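Local coordinates for TraM protein (PDB 3WZ3) that probably serves in the type IVB secretion machinery of plasmid R64, as the periplasmic part of an inner-membrane protein related to Legionella DotI, at residues N8-F13 with S128-R133; A21-F26 with L68-G73; E64-T69 with T105-Q110; W88-Q93 with I118-P123; V96-V101 with Q110-E115. One frame throughout, in Å; residues are numbered along the deposited sequence.

In the fold
All five contacts lie on or beside one four-stranded antiparallel sheet, order 67-82, 88-101, 110-120, 130-139, in a helix-on-sheet fold consistent with the NTF2 clan of its family. Contacts 4 and 5 join the same central hairpin at two places, their centres about 23 Å apart. Helix 7-22 and the residues just after it reach the two outermost strands: contact 1 at strand 130-139, contact 2 at strand 67-82, with centres about 19 Å apart. Contacts 1 and 4 are close neighbours, centres about 6 Å apart, linked by Arg120 NE to Gly129 O. Contacts 2 and 3 share Leu68 and Thr69, while contact 3, at the hairpin's loop, lies about 11 Å from contact 5, centre to centre.

Contact 1: N8-F13 with S128-R133; sequences NDAMAF and SGMEIR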
# COMPACT_ATOMS: atom_id res chain seq x y z
N ASN A 8 3.49 5.62 -16.05
CA ASN A 8 4.53 6.00 -15.10
C ASN A 8 4.01 6.82 -13.92
O ASN A 8 4.46 6.63 -12.79
CB ASN A 8 5.72 6.68 -15.79
CG ASN A 8 6.90 5.75 -15.94
OD1 ASN A 8 8.00 6.05 -15.47
ND2 ASN A 8 6.66 4.59 -16.56
N ASP A 9 3.07 7.72 -14.17
CA ASP A 9 2.43 8.45 -13.09
C ASP A 9 1.72 7.50 -12.13
O ASP A 9 1.79 7.65 -10.90
CB ASP A 9 1.43 9.45 -13.68
CG ASP A 9 2.10 10.56 -14.49
OD1 ASP A 9 3.17 11.05 -14.06
OD2 ASP A 9 1.56 10.94 -15.55
N ALA A 10 1.01 6.53 -12.70
CA ALA A 10 0.30 5.56 -11.86
C ALA A 10 1.28 4.69 -11.09
O ALA A 10 1.06 4.40 -9.90
CB ALA A 10 -0.69 4.74 -12.69
N MSE A 11 2.37 4.27 -11.72
CA MSE A 11 3.34 3.45 -10.99
C MSE A 11 3.91 4.18 -9.78
O MSE A 11 4.07 3.58 -8.70
CB MSE A 11 4.47 2.96 -11.89
CG MSE A 11 5.20 1.80 -11.25
SE MSE A 11 6.47 0.98 -12.45
CE MSE A 11 7.70 2.46 -12.56
N ALA A 12 4.24 5.46 -9.96
CA ALA A 12 4.74 6.29 -8.87
C ALA A 12 3.69 6.46 -7.75
O ALA A 12 4.03 6.40 -6.58
CB ALA A 12 5.16 7.65 -9.41
N PHE A 13 2.42 6.63 -8.11
CA PHE A 13 1.35 6.74 -7.12
C PHE A 13 1.33 5.47 -6.25
O PHE A 13 1.23 5.54 -5.04
CB PHE A 13 0.02 6.91 -7.86
CG PHE A 13 -1.17 7.07 -6.97
CD1 PHE A 13 -1.58 8.33 -6.55
CD2 PHE A 13 -1.94 5.97 -6.60
CE1 PHE A 13 -2.69 8.49 -5.75
CE2 PHE A 13 -3.05 6.13 -5.79
CZ PHE A 13 -3.43 7.40 -5.36
N SER A 128 -5.68 13.87 -7.14
CA SER A 128 -4.71 12.95 -7.74
C SER A 128 -5.28 12.27 -8.98
O SER A 128 -4.52 11.79 -9.81
CB SER A 128 -4.34 11.83 -6.76
OG SER A 128 -5.45 10.99 -6.54
N GLY A 129 -6.61 12.20 -9.06
CA GLY A 129 -7.27 11.46 -10.11
C GLY A 129 -7.10 9.95 -10.06
O GLY A 129 -7.39 9.27 -11.05
N MSE A 130 -6.63 9.43 -8.93
CA MSE A 130 -6.39 7.99 -8.83
C MSE A 130 -6.69 7.47 -7.44
O MSE A 130 -6.64 8.22 -6.45
CB MSE A 130 -4.91 7.70 -9.12
CG MSE A 130 -4.56 7.88 -10.60
SE MSE A 130 -2.67 7.52 -11.00
CE MSE A 130 -1.92 9.19 -10.34
N GLU A 131 -6.96 6.17 -7.35
CA GLU A 131 -7.04 5.49 -6.06
C GLU A 131 -6.79 4.01 -6.26
O GLU A 131 -7.07 3.44 -7.33
CB GLU A 131 -8.40 5.73 -5.40
CG GLU A 131 -9.52 5.00 -6.06
CD GLU A 131 -10.90 5.43 -5.58
OE1 GLU A 131 -10.99 6.28 -4.66
OE2 GLU A 131 -11.90 4.92 -6.13
N ILE A 132 -6.27 3.36 -5.23
CA ILE A 132 -6.05 1.93 -5.25
C ILE A 132 -7.35 1.20 -4.95
O ILE A 132 -7.90 1.34 -3.85
CB ILE A 132 -4.99 1.55 -4.20
CG1 ILE A 132 -3.64 2.18 -4.58
CG2 ILE A 132 -4.90 0.04 -4.07
CD1 ILE A 132 -2.58 2.10 -3.47
N ARG A 133 -7.83 0.40 -5.89
CA ARG A 133 -9.07 -0.34 -5.68
C ARG A 133 -8.87 -1.77 -5.23
O ARG A 133 -9.83 -2.41 -4.79
CB ARG A 133 -9.96 -0.32 -6.92
CG ARG A 133 -9.30 -0.95 -8.12
CD ARG A 133 -10.30 -1.15 -9.27
NE ARG A 133 -11.17 -2.29 -9.05
CZ ARG A 133 -12.49 -2.21 -8.94
NH1 ARG A 133 -13.09 -1.03 -9.03
NH2 ARG A 133 -13.20 -3.31 -8.73
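In this helix-on-sheet fold the N-terminal helix lies across the sheet, and here its first turns meet the start of the last strand, 130-133, at 61° between the short axes. Phe13 and Met130, a selenomethionine, do most of the work. Phe13 has CG anti to its backbone N (chi1 -179°), which sends the ring toward the strand. Met130 has CG beside its own N and anti to its carbonyl carbon; the chain then runs straight through chi2 and bends only at chi3 (-78°), and the two side chains slide past each other in opposite directions. Met130 CB sits over the centre of one face of the Phe13 ring, a CH-pi contact 4.0 Å from the centroid. Farther along, Met130 SE approaches the ring obliquely as a Met-aromatic contact and reaches Ala10 CB of the helix at 3.8 Å, while Met130 CE turns back to Phe13 CB at 3.9 Å. Ile132 CG1 comes to the ring's edge at Phe13 CE2, 4.2 Å away. Ile118 of strand 110-120 touches both Phe13 and Met130. Beside the ring's CE1 the chain turns tightly: Ser128 OG accepts from Met130 N at 3.1 Å, an ST turn, and lies 3.8 Å from Phe13 CE1.

Contact 2: A21-F26 with L68-G73; sequences AFNLDF and LTATTG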
# COMPACT_ATOMS: atom_id res chain seq x y z
N ALA A 21 2.22 3.27 3.47
CA ALA A 21 1.41 2.26 4.12
C ALA A 21 2.19 1.40 5.10
O ALA A 21 1.63 0.96 6.11
CB ALA A 21 0.76 1.38 3.06
N PHE A 22 3.47 1.17 4.82
CA PHE A 22 4.22 0.19 5.59
C PHE A 22 5.43 0.75 6.33
O PHE A 22 6.26 0.01 6.81
CB PHE A 22 4.58 -1.02 4.72
CG PHE A 22 3.37 -1.78 4.26
CD1 PHE A 22 2.59 -2.47 5.17
CD2 PHE A 22 3.00 -1.78 2.94
CE1 PHE A 22 1.44 -3.15 4.75
CE2 PHE A 22 1.87 -2.46 2.51
CZ PHE A 22 1.09 -3.15 3.43
N ASN A 23 5.47 2.08 6.47
CA ASN A 23 6.37 2.74 7.40
C ASN A 23 5.57 3.43 8.49
O ASN A 23 5.05 4.52 8.29
CB ASN A 23 7.31 3.69 6.67
CG ASN A 23 8.35 2.94 5.87
OD1 ASN A 23 9.38 2.53 6.40
ND2 ASN A 23 8.08 2.71 4.59
N LEU A 24 5.45 2.75 9.62
CA LEU A 24 4.53 3.15 10.68
C LEU A 24 5.27 3.32 11.99
O LEU A 24 6.19 2.56 12.33
CB LEU A 24 3.45 2.08 10.86
CG LEU A 24 2.56 1.80 9.64
CD1 LEU A 24 1.64 0.63 9.97
CD2 LEU A 24 1.77 3.02 9.17
N ASP A 25 4.84 4.33 12.74
CA ASP A 25 5.47 4.68 14.00
C ASP A 25 4.67 4.11 15.17
O ASP A 25 3.44 4.16 15.16
CB ASP A 25 5.49 6.20 14.09
CG ASP A 25 6.15 6.69 15.34
OD1 ASP A 25 5.44 6.88 16.35
OD2 ASP A 25 7.38 6.91 15.31
N PHE A 26 5.35 3.61 16.21
CA PHE A 26 4.61 2.95 17.30
C PHE A 26 3.68 3.88 18.08
O PHE A 26 2.73 3.41 18.70
CB PHE A 26 5.53 2.16 18.24
CG PHE A 26 6.25 3.01 19.25
CD1 PHE A 26 7.44 3.64 18.93
CD2 PHE A 26 5.76 3.16 20.54
CE1 PHE A 26 8.13 4.41 19.87
CE2 PHE A 26 6.43 3.92 21.47
CZ PHE A 26 7.61 4.55 21.13
N LEU A 68 7.19 -0.18 12.29
CA LEU A 68 7.27 -0.97 11.07
C LEU A 68 8.05 -0.18 10.04
O LEU A 68 7.76 1.00 9.82
CB LEU A 68 5.88 -1.26 10.51
CG LEU A 68 5.86 -2.15 9.26
CD1 LEU A 68 6.33 -3.57 9.58
CD2 LEU A 68 4.45 -2.20 8.67
N THR A 69 9.04 -0.82 9.43
CA THR A 69 9.83 -0.20 8.37
C THR A 69 9.67 -1.03 7.11
O THR A 69 9.48 -2.24 7.19
CB THR A 69 11.31 -0.10 8.78
OG1 THR A 69 11.86 -1.42 8.87
CG2 THR A 69 11.43 0.59 10.14
N ALA A 70 9.73 -0.38 5.96
CA ALA A 70 9.60 -1.12 4.71
C ALA A 70 10.29 -0.42 3.57
O ALA A 70 10.33 0.82 3.52
CB ALA A 70 8.12 -1.32 4.35
N THR A 71 10.78 -1.23 2.63
CA THR A 71 11.38 -0.72 1.41
C THR A 71 10.68 -1.36 0.23
O THR A 71 10.53 -2.57 0.17
CB THR A 71 12.88 -1.05 1.35
OG1 THR A 71 13.56 -0.40 2.44
CG2 THR A 71 13.47 -0.54 0.04
N THR A 72 10.26 -0.52 -0.72
CA THR A 72 9.58 -0.98 -1.93
C THR A 72 10.58 -0.99 -3.07
O THR A 72 11.27 0.01 -3.30
CB THR A 72 8.38 -0.07 -2.26
OG1 THR A 72 7.49 -0.07 -1.14
CG2 THR A 72 7.65 -0.57 -3.48
N GLY A 73 10.67 -2.12 -3.76
CA GLY A 73 11.59 -2.25 -4.88
C GLY A 73 10.99 -1.75 -6.17
O GLY A 73 9.89 -1.21 -6.22
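Asn23 has its CG beside the backbone N and anti to the carbonyl carbon (chi1 -72°), and chi2 of -84° turns the amide so that both its ends face Ala70. Asn23 OD1 accepts from Ala70 N at 3.0 Å, the donor standing well above the carbonyl plane, while Asn23 ND2 gives to Ala70 O at 3.1 Å with that oxygen close to the amide plane. ND2 also donates to Ala19 O, one turn back in the helix, which helps fix the amide's rotation. One residue on, the backbone takes over: Leu24 N to Leu68 O and Leu68 N to Leu24 O, each 2.9 Å. On the buried side Leu68 has CG anti to the backbone N, and with chi2 at 66° Leu68 CD2 lies at the ring edge, 4.0 Å from Phe22 CD1. Ala70 CB meets Phe22 CB at 3.6 Å. This is a single antiparallel bridge, prolonged by a side-chain amide that both accepts from and donates to the backbone of one strand residue, joining the chain that follows helix 7-22 to outer strand 67-82.

Contact 3: E64-T69 with T105-Q110; sequences EKMNLT and TSKPEQ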
# COMPACT_ATOMS: atom_id res chain seq x y z
N GLU A 64 4.20 -4.41 21.61
CA GLU A 64 5.66 -4.47 21.75
C GLU A 64 6.38 -3.16 21.47
O GLU A 64 7.62 -3.09 21.57
CB GLU A 64 6.24 -5.59 20.88
CG GLU A 64 5.73 -6.97 21.27
CD GLU A 64 6.53 -8.09 20.64
OE1 GLU A 64 7.77 -8.05 20.70
OE2 GLU A 64 5.91 -9.02 20.09
N LYS A 65 5.61 -2.14 21.12
CA LYS A 65 6.17 -0.79 20.94
C LYS A 65 7.24 -0.80 19.86
O LYS A 65 8.35 -0.29 20.04
CB LYS A 65 6.73 -0.25 22.26
CG LYS A 65 5.68 0.37 23.16
CD LYS A 65 4.57 -0.60 23.52
CE LYS A 65 4.98 -1.48 24.70
NZ LYS A 65 3.81 -2.15 25.36
N MSE A 66 6.89 -1.42 18.74
CA MSE A 66 7.80 -1.52 17.62
C MSE A 66 7.32 -0.66 16.47
O MSE A 66 6.11 -0.47 16.28
CB MSE A 66 7.92 -2.97 17.16
CG MSE A 66 8.63 -3.89 18.17
SE MSE A 66 8.89 -5.67 17.41
CE MSE A 66 10.14 -6.40 18.72
N ASN A 67 8.27 -0.14 15.71
CA ASN A 67 7.94 0.55 14.48
C ASN A 67 7.92 -0.47 13.36
O ASN A 67 8.56 -1.51 13.46
CB ASN A 67 8.99 1.61 14.16
CG ASN A 67 8.97 2.77 15.15
OD1 ASN A 67 7.98 3.02 15.80
ND2 ASN A 67 10.08 3.49 15.23
N LEU A 68 7.19 -0.18 12.29
CA LEU A 68 7.27 -0.97 11.07
C LEU A 68 8.05 -0.18 10.04
O LEU A 68 7.76 1.00 9.82
CB LEU A 68 5.88 -1.26 10.51
CG LEU A 68 5.86 -2.15 9.26
CD1 LEU A 68 6.33 -3.57 9.58
CD2 LEU A 68 4.45 -2.20 8.67
N THR A 69 9.04 -0.82 9.43
CA THR A 69 9.83 -0.20 8.37
C THR A 69 9.67 -1.03 7.11
O THR A 69 9.48 -2.24 7.19
CB THR A 69 11.31 -0.10 8.78
OG1 THR A 69 11.86 -1.42 8.87
CG2 THR A 69 11.43 0.59 10.14
N THR A 105 15.23 -4.92 20.28
CA THR A 105 15.42 -5.90 19.22
C THR A 105 14.38 -5.78 18.11
O THR A 105 13.56 -4.86 18.13
CB THR A 105 15.45 -7.35 19.75
OG1 THR A 105 14.89 -7.40 21.07
CG2 THR A 105 16.89 -7.86 19.80
N SER A 106 14.42 -6.71 17.17
CA SER A 106 13.59 -6.67 15.97
C SER A 106 13.00 -8.04 15.68
O SER A 106 13.49 -9.05 16.20
CB SER A 106 14.45 -6.26 14.78
OG SER A 106 15.07 -5.00 14.98
N LYS A 107 11.97 -8.07 14.84
CA LYS A 107 11.49 -9.32 14.27
C LYS A 107 12.21 -9.55 12.93
O LYS A 107 12.79 -8.63 12.34
CB LYS A 107 9.98 -9.28 14.04
CG LYS A 107 9.14 -8.88 15.25
CD LYS A 107 9.11 -9.95 16.33
CE LYS A 107 8.25 -9.48 17.51
NZ LYS A 107 7.83 -10.60 18.41
N PRO A 108 12.19 -10.80 12.45
CA PRO A 108 12.84 -11.08 11.17
C PRO A 108 12.18 -10.31 10.03
O PRO A 108 10.95 -10.10 10.02
CB PRO A 108 12.61 -12.58 11.00
CG PRO A 108 12.44 -13.09 12.39
CD PRO A 108 11.67 -12.02 13.09
N GLU A 109 12.98 -9.89 9.06
CA GLU A 109 12.43 -9.26 7.87
C GLU A 109 11.50 -10.23 7.14
O GLU A 109 11.74 -11.45 7.11
CB GLU A 109 13.55 -8.81 6.95
CG GLU A 109 13.09 -8.04 5.74
CD GLU A 109 14.25 -7.65 4.86
OE1 GLU A 109 14.60 -6.45 4.83
OE2 GLU A 109 14.81 -8.55 4.19
N GLN A 110 10.43 -9.69 6.55
CA GLN A 110 9.57 -10.47 5.66
C GLN A 110 9.57 -9.85 4.27
O GLN A 110 9.61 -8.61 4.12
CB GLN A 110 8.14 -10.51 6.17
CG GLN A 110 7.92 -11.21 7.49
CD GLN A 110 6.43 -11.32 7.78
OE1 GLN A 110 5.88 -12.41 7.80
NE2 GLN A 110 5.77 -10.17 7.94
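A surface salt bridge spans from the end of helix 57-64 to the loop of the hairpin formed by strands 88-101 and 110-120. Lys107 NZ gives a hydrogen bond to Glu64 OE2 at 3.0 Å, on the syn lone pair of that oxygen, and a weak one to Glu64 OE1 at 3.4 Å, so the ammonium sits nearer OE2 than OE1. Both residues place CG beside the backbone N. Glu64 then runs extended, whereas Lys107 bends at chi2 (-70°) before straightening, and the two chains cross at about a right angle. Alongside the lysine lies Met66, a selenomethionine with a fully extended chain (chi3 167°) that crosses Lys107 in the same manner. Met66 SE touches Lys107 CG at 3.9 Å, and Met66 CE reaches Lys107 CE and Thr105 O, both at 3.8 Å. The aliphatic length of the lysine therefore covers a buried side chain while its tip stays with an exposed acid. Met66 also rests on Thr60 of helix 57-64. Between the two segments runs strand 88-101: Asn67 pairs through its backbone with Val101 on it, Lys107 with Leu100, so the loop and strand 67-82 meet across its end.

Contact 4: W88-Q93 with I118-P123; sequences WFWTFQ and IQRVDP
Two donors grip Ile118 O, one N-H and one C-H: Trp90 N gives it a hydrogen bond of 2.9 Å nearly along the C=O axis, and Phe89 CA adds a CA-H...O contact at 3.1 Å, closer than the like contact that Gln119 CA makes to Trp88 O. The pair is closed from the other side by Ile118 N to Trp90 O at 2.8 Å, and Arg120 N to Trp88 O carries the ladder one step on. On the side of the sheet facing helix 7-22 sit Trp90 and Ile118. Trp90 keeps CG beside its N (chi1 -54°), swinging the indole over toward the partner strand, where Trp90 CE3 meets Ile118 CG2 at 4.0 Å. The far corner, Trp90 CH2, takes Arg120 CD at the ring edge, 3.6 Å away. Arg120 lies alongside the indole because its chain bends at chi2 (-61°) and again at chi3; the guanidinium then has partners of its own, NE giving to Gly129 O, NH2 to Val121 O, and Trp5 making a cation-pi contact. Trp88, with CG anti to its N (chi1 -159°), brings CD1 over the rim of one Trp90 face, 3.6 Å above the plane. Ile118 CD1 ends obliquely at the Phe92 ring, 4.1 Å from Phe92 CE2. Ala10 of helix 7-22 touches both Trp90 and Phe92. Such alternation of hydrogen-bonded and non-hydrogen-bonded pairs is that of antiparallel strands, here the two arms of the central hairpin.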
# COMPACT_ATOMS: atom_id res chain seq x y z
N TRP A 88 -10.43 3.77 -16.60
CA TRP A 88 -9.12 3.20 -16.88
C TRP A 88 -8.50 2.70 -15.58
O TRP A 88 -8.66 3.31 -14.53
CB TRP A 88 -8.17 4.21 -17.56
CG TRP A 88 -7.07 3.51 -18.28
CD1 TRP A 88 -5.77 3.36 -17.86
CD2 TRP A 88 -7.17 2.83 -19.53
NE1 TRP A 88 -5.06 2.64 -18.79
CE2 TRP A 88 -5.90 2.30 -19.82
CE3 TRP A 88 -8.21 2.63 -20.44
CZ2 TRP A 88 -5.65 1.56 -20.99
CZ3 TRP A 88 -7.97 1.88 -21.58
CH2 TRP A 88 -6.70 1.37 -21.85
N PHE A 89 -7.79 1.59 -15.66
CA PHE A 89 -7.06 1.04 -14.51
C PHE A 89 -5.72 0.50 -14.97
O PHE A 89 -5.49 0.20 -16.16
CB PHE A 89 -7.86 -0.09 -13.84
CG PHE A 89 -7.87 -1.37 -14.63
CD1 PHE A 89 -6.87 -2.31 -14.46
CD2 PHE A 89 -8.88 -1.61 -15.56
CE1 PHE A 89 -6.86 -3.49 -15.22
CE2 PHE A 89 -8.89 -2.80 -16.30
CZ PHE A 89 -7.87 -3.72 -16.13
N TRP A 90 -4.82 0.38 -13.99
CA TRP A 90 -3.51 -0.22 -14.18
C TRP A 90 -3.29 -1.20 -13.03
O TRP A 90 -3.63 -0.89 -11.88
CB TRP A 90 -2.38 0.79 -14.09
CG TRP A 90 -2.45 2.00 -14.96
CD1 TRP A 90 -1.78 2.19 -16.16
CD2 TRP A 90 -3.13 3.23 -14.69
NE1 TRP A 90 -2.03 3.46 -16.64
CE2 TRP A 90 -2.86 4.11 -15.76
CE3 TRP A 90 -3.97 3.67 -13.66
CZ2 TRP A 90 -3.37 5.39 -15.81
CZ3 TRP A 90 -4.47 4.96 -13.72
CH2 TRP A 90 -4.17 5.80 -14.79
N THR A 91 -2.74 -2.37 -13.32
CA THR A 91 -2.34 -3.33 -12.28
C THR A 91 -0.82 -3.45 -12.28
O THR A 91 -0.21 -3.78 -13.30
CB THR A 91 -2.99 -4.69 -12.53
OG1 THR A 91 -4.42 -4.57 -12.48
CG2 THR A 91 -2.51 -5.73 -11.50
N PHE A 92 -0.22 -3.21 -11.11
CA PHE A 92 1.22 -3.26 -10.92
C PHE A 92 1.58 -4.30 -9.88
O PHE A 92 0.79 -4.62 -9.00
CB PHE A 92 1.75 -1.91 -10.39
CG PHE A 92 1.60 -0.76 -11.36
CD1 PHE A 92 2.52 -0.56 -12.38
CD2 PHE A 92 0.54 0.10 -11.25
CE1 PHE A 92 2.37 0.51 -13.27
CE2 PHE A 92 0.39 1.16 -12.12
CZ PHE A 92 1.30 1.36 -13.13
N GLN A 93 2.81 -4.79 -9.94
CA GLN A 93 3.36 -5.58 -8.85
C GLN A 93 4.68 -4.99 -8.40
O GLN A 93 5.49 -4.57 -9.23
CB GLN A 93 3.54 -7.05 -9.26
CG GLN A 93 2.22 -7.84 -9.24
CD GLN A 93 2.38 -9.28 -9.65
OE1 GLN A 93 3.49 -9.71 -9.96
NE2 GLN A 93 1.28 -10.02 -9.70
N ILE A 118 -4.80 0.24 -9.56
CA ILE A 118 -5.11 1.65 -9.43
C ILE A 118 -6.14 1.99 -10.48
O ILE A 118 -5.99 1.61 -11.65
CB ILE A 118 -3.86 2.50 -9.65
CG1 ILE A 118 -2.85 2.22 -8.54
CG2 ILE A 118 -4.21 3.99 -9.69
CD1 ILE A 118 -1.46 2.75 -8.81
N GLN A 119 -7.22 2.67 -10.09
CA GLN A 119 -8.21 3.13 -11.06
C GLN A 119 -8.27 4.65 -11.09
O GLN A 119 -7.96 5.32 -10.11
CB GLN A 119 -9.60 2.57 -10.74
CG GLN A 119 -10.20 3.08 -9.43
CD GLN A 119 -11.49 2.36 -9.06
OE1 GLN A 119 -11.95 1.46 -9.77
NE2 GLN A 119 -12.10 2.76 -7.96
N ARG A 120 -8.69 5.19 -12.23
CA ARG A 120 -8.93 6.61 -12.36
C ARG A 120 -10.13 7.05 -11.52
O ARG A 120 -11.08 6.28 -11.33
CB ARG A 120 -9.20 6.96 -13.83
CG ARG A 120 -7.96 7.01 -14.72
CD ARG A 120 -6.93 8.08 -14.28
NE ARG A 120 -7.62 9.31 -13.85
CZ ARG A 120 -8.14 10.20 -14.68
NH1 ARG A 120 -8.01 10.08 -16.00
NH2 ARG A 120 -8.79 11.24 -14.17
N VAL A 121 -10.08 8.31 -11.07
CA VAL A 121 -11.11 8.96 -10.28
C VAL A 121 -11.28 10.36 -10.86
O VAL A 121 -10.34 10.95 -11.35
CB VAL A 121 -10.66 9.10 -8.81
CG1 VAL A 121 -11.71 9.81 -7.97
CG2 VAL A 121 -10.39 7.73 -8.23
N ASP A 122 -12.51 10.86 -10.83
CA ASP A 122 -12.80 12.24 -11.22
C ASP A 122 -11.92 13.16 -10.39
O ASP A 122 -11.98 13.11 -9.15
CB ASP A 122 -14.28 12.51 -10.95
CG ASP A 122 -14.73 13.90 -11.34
OD1 ASP A 122 -13.90 14.75 -11.72
OD2 ASP A 122 -15.96 14.15 -11.25
N PRO A 123 -11.09 14.00 -11.04
CA PRO A 123 -10.22 14.90 -10.27
C PRO A 123 -11.00 15.94 -9.44
O PRO A 123 -10.41 16.53 -8.53
CB PRO A 123 -9.36 15.57 -11.34
CG PRO A 123 -9.47 14.65 -12.55
CD PRO A 123 -10.86 14.11 -12.49

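Contact 5: V96-V101 with Q110-E115; sequences VRMRLV and QSFVFE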
# COMPACT_ATOMS: atom_id res chain seq x y z
N VAL A 96 8.22 -5.84 -1.89
CA VAL A 96 8.24 -5.07 -0.66
C VAL A 96 8.90 -5.91 0.42
O VAL A 96 8.53 -7.07 0.62
CB VAL A 96 6.81 -4.71 -0.20
CG1 VAL A 96 6.86 -3.95 1.13
CG2 VAL A 96 6.11 -3.90 -1.28
N ARG A 97 9.89 -5.35 1.10
CA ARG A 97 10.45 -6.02 2.26
C ARG A 97 10.12 -5.16 3.47
O ARG A 97 10.21 -3.94 3.40
CB ARG A 97 11.96 -6.26 2.12
CG ARG A 97 12.78 -5.03 1.84
CD ARG A 97 14.23 -5.43 1.51
NE ARG A 97 15.08 -4.28 1.21
CZ ARG A 97 15.72 -3.56 2.13
NH1 ARG A 97 15.60 -3.86 3.41
NH2 ARG A 97 16.47 -2.52 1.76
N MSE A 98 9.70 -5.78 4.56
CA MSE A 98 9.34 -5.01 5.75
C MSE A 98 9.79 -5.69 7.02
O MSE A 98 10.02 -6.89 7.07
CB MSE A 98 7.83 -4.73 5.78
CG MSE A 98 6.95 -5.94 5.99
SE MSE A 98 5.02 -5.52 5.97
CE MSE A 98 4.83 -5.19 4.07
N ARG A 99 9.93 -4.89 8.07
CA ARG A 99 10.48 -5.41 9.32
C ARG A 99 9.96 -4.64 10.51
O ARG A 99 9.92 -3.42 10.49
CB ARG A 99 12.01 -5.33 9.29
CG ARG A 99 12.65 -6.09 10.45
CD ARG A 99 14.16 -6.05 10.36
NE ARG A 99 14.73 -7.10 11.20
CZ ARG A 99 16.00 -7.49 11.15
NH1 ARG A 99 16.84 -6.91 10.30
NH2 ARG A 99 16.43 -8.45 11.95
N LEU A 100 9.55 -5.37 11.55
CA LEU A 100 9.19 -4.75 12.82
C LEU A 100 10.46 -4.52 13.64
O LEU A 100 11.23 -5.46 13.85
CB LEU A 100 8.18 -5.63 13.56
CG LEU A 100 6.79 -5.63 12.93
CD1 LEU A 100 5.97 -6.86 13.35
CD2 LEU A 100 6.07 -4.33 13.29
N VAL A 101 10.67 -3.28 14.06
CA VAL A 101 11.91 -2.88 14.72
C VAL A 101 11.61 -2.16 16.03
O VAL A 101 10.92 -1.15 16.05
CB VAL A 101 12.76 -1.98 13.82
CG1 VAL A 101 14.00 -1.49 14.56
CG2 VAL A 101 13.14 -2.72 12.55
N GLN A 110 10.43 -9.69 6.55
CA GLN A 110 9.57 -10.47 5.66
C GLN A 110 9.57 -9.85 4.27
O GLN A 110 9.61 -8.61 4.12
CB GLN A 110 8.14 -10.51 6.17
CG GLN A 110 7.92 -11.21 7.49
CD GLN A 110 6.43 -11.32 7.78
OE1 GLN A 110 5.88 -12.41 7.80
NE2 GLN A 110 5.77 -10.17 7.94
N SER A 111 9.51 -10.71 3.27
CA SER A 111 9.58 -10.31 1.87
C SER A 111 8.28 -10.67 1.16
O SER A 111 7.77 -11.77 1.34
CB SER A 111 10.75 -11.05 1.21
OG SER A 111 10.90 -10.71 -0.15
N PHE A 112 7.77 -9.74 0.34
CA PHE A 112 6.49 -9.93 -0.34
C PHE A 112 6.57 -9.36 -1.75
O PHE A 112 7.47 -8.57 -2.07
CB PHE A 112 5.36 -9.15 0.38
CG PHE A 112 5.18 -9.52 1.84
CD1 PHE A 112 4.35 -10.56 2.20
CD2 PHE A 112 5.84 -8.81 2.82
CE1 PHE A 112 4.18 -10.90 3.55
CE2 PHE A 112 5.68 -9.14 4.16
CZ PHE A 112 4.85 -10.18 4.52
N VAL A 113 5.62 -9.75 -2.59
CA VAL A 113 5.31 -9.00 -3.79
C VAL A 113 3.89 -8.50 -3.63
O VAL A 113 2.96 -9.29 -3.49
CB VAL A 113 5.44 -9.86 -5.09
CG1 VAL A 113 5.02 -9.04 -6.28
CG2 VAL A 113 6.89 -10.31 -5.27
N PHE A 114 3.71 -7.19 -3.64
CA PHE A 114 2.36 -6.62 -3.60
C PHE A 114 1.78 -6.34 -4.97
O PHE A 114 2.44 -5.72 -5.81
CB PHE A 114 2.36 -5.32 -2.81
CG PHE A 114 2.23 -5.51 -1.33
CD1 PHE A 114 3.30 -5.98 -0.58
CD2 PHE A 114 1.04 -5.23 -0.69
CE1 PHE A 114 3.18 -6.16 0.78
CE2 PHE A 114 0.91 -5.42 0.68
CZ PHE A 114 1.98 -5.89 1.42
N GLU A 115 0.56 -6.78 -5.18
CA GLU A 115 -0.17 -6.41 -6.40
C GLU A 115 -1.15 -5.30 -6.04
O GLU A 115 -1.90 -5.42 -5.06
CB GLU A 115 -0.90 -7.61 -6.98
CG GLU A 115 -1.64 -7.27 -8.27
CD GLU A 115 -2.37 -8.45 -8.81
OE1 GLU A 115 -3.58 -8.33 -9.10
OE2 GLU A 115 -1.74 -9.52 -8.91
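The loop-proximal half of the central beta hairpin is joined here by two hydrogen-bonded pairs with Arg97 and Ser111 between them as a non-hydrogen-bonded pair. Val96 and Phe112 exchange two bonds of 2.8 Å, Val96 N to Phe112 O and Phe112 N to Val96 O. Met98 N to Gln110 O and Gln110 N to Met98 O, each 2.9 Å, close the second pair. Strong twist shows in the 144° between the short axes. Val96, Met98, Phe112 and Phe114 gather on the buried side, where the Phe22 ring meets that of Phe114. Met98, a selenomethionine, has CG in the crowded position between N and the carbonyl carbon (chi1 68°), then bends at chi3 (72°), and its side chain runs at about a right angle to those of Phe112 and Phe114. Its CG comes to the edge of Phe112 at CE2, and SE makes an oblique Met-aromatic contact with that ring. Met98 CE reaches Phe114 CE1 at 3.8 Å, while Val96 CG2 lies 3.6 Å from Phe114 CD1.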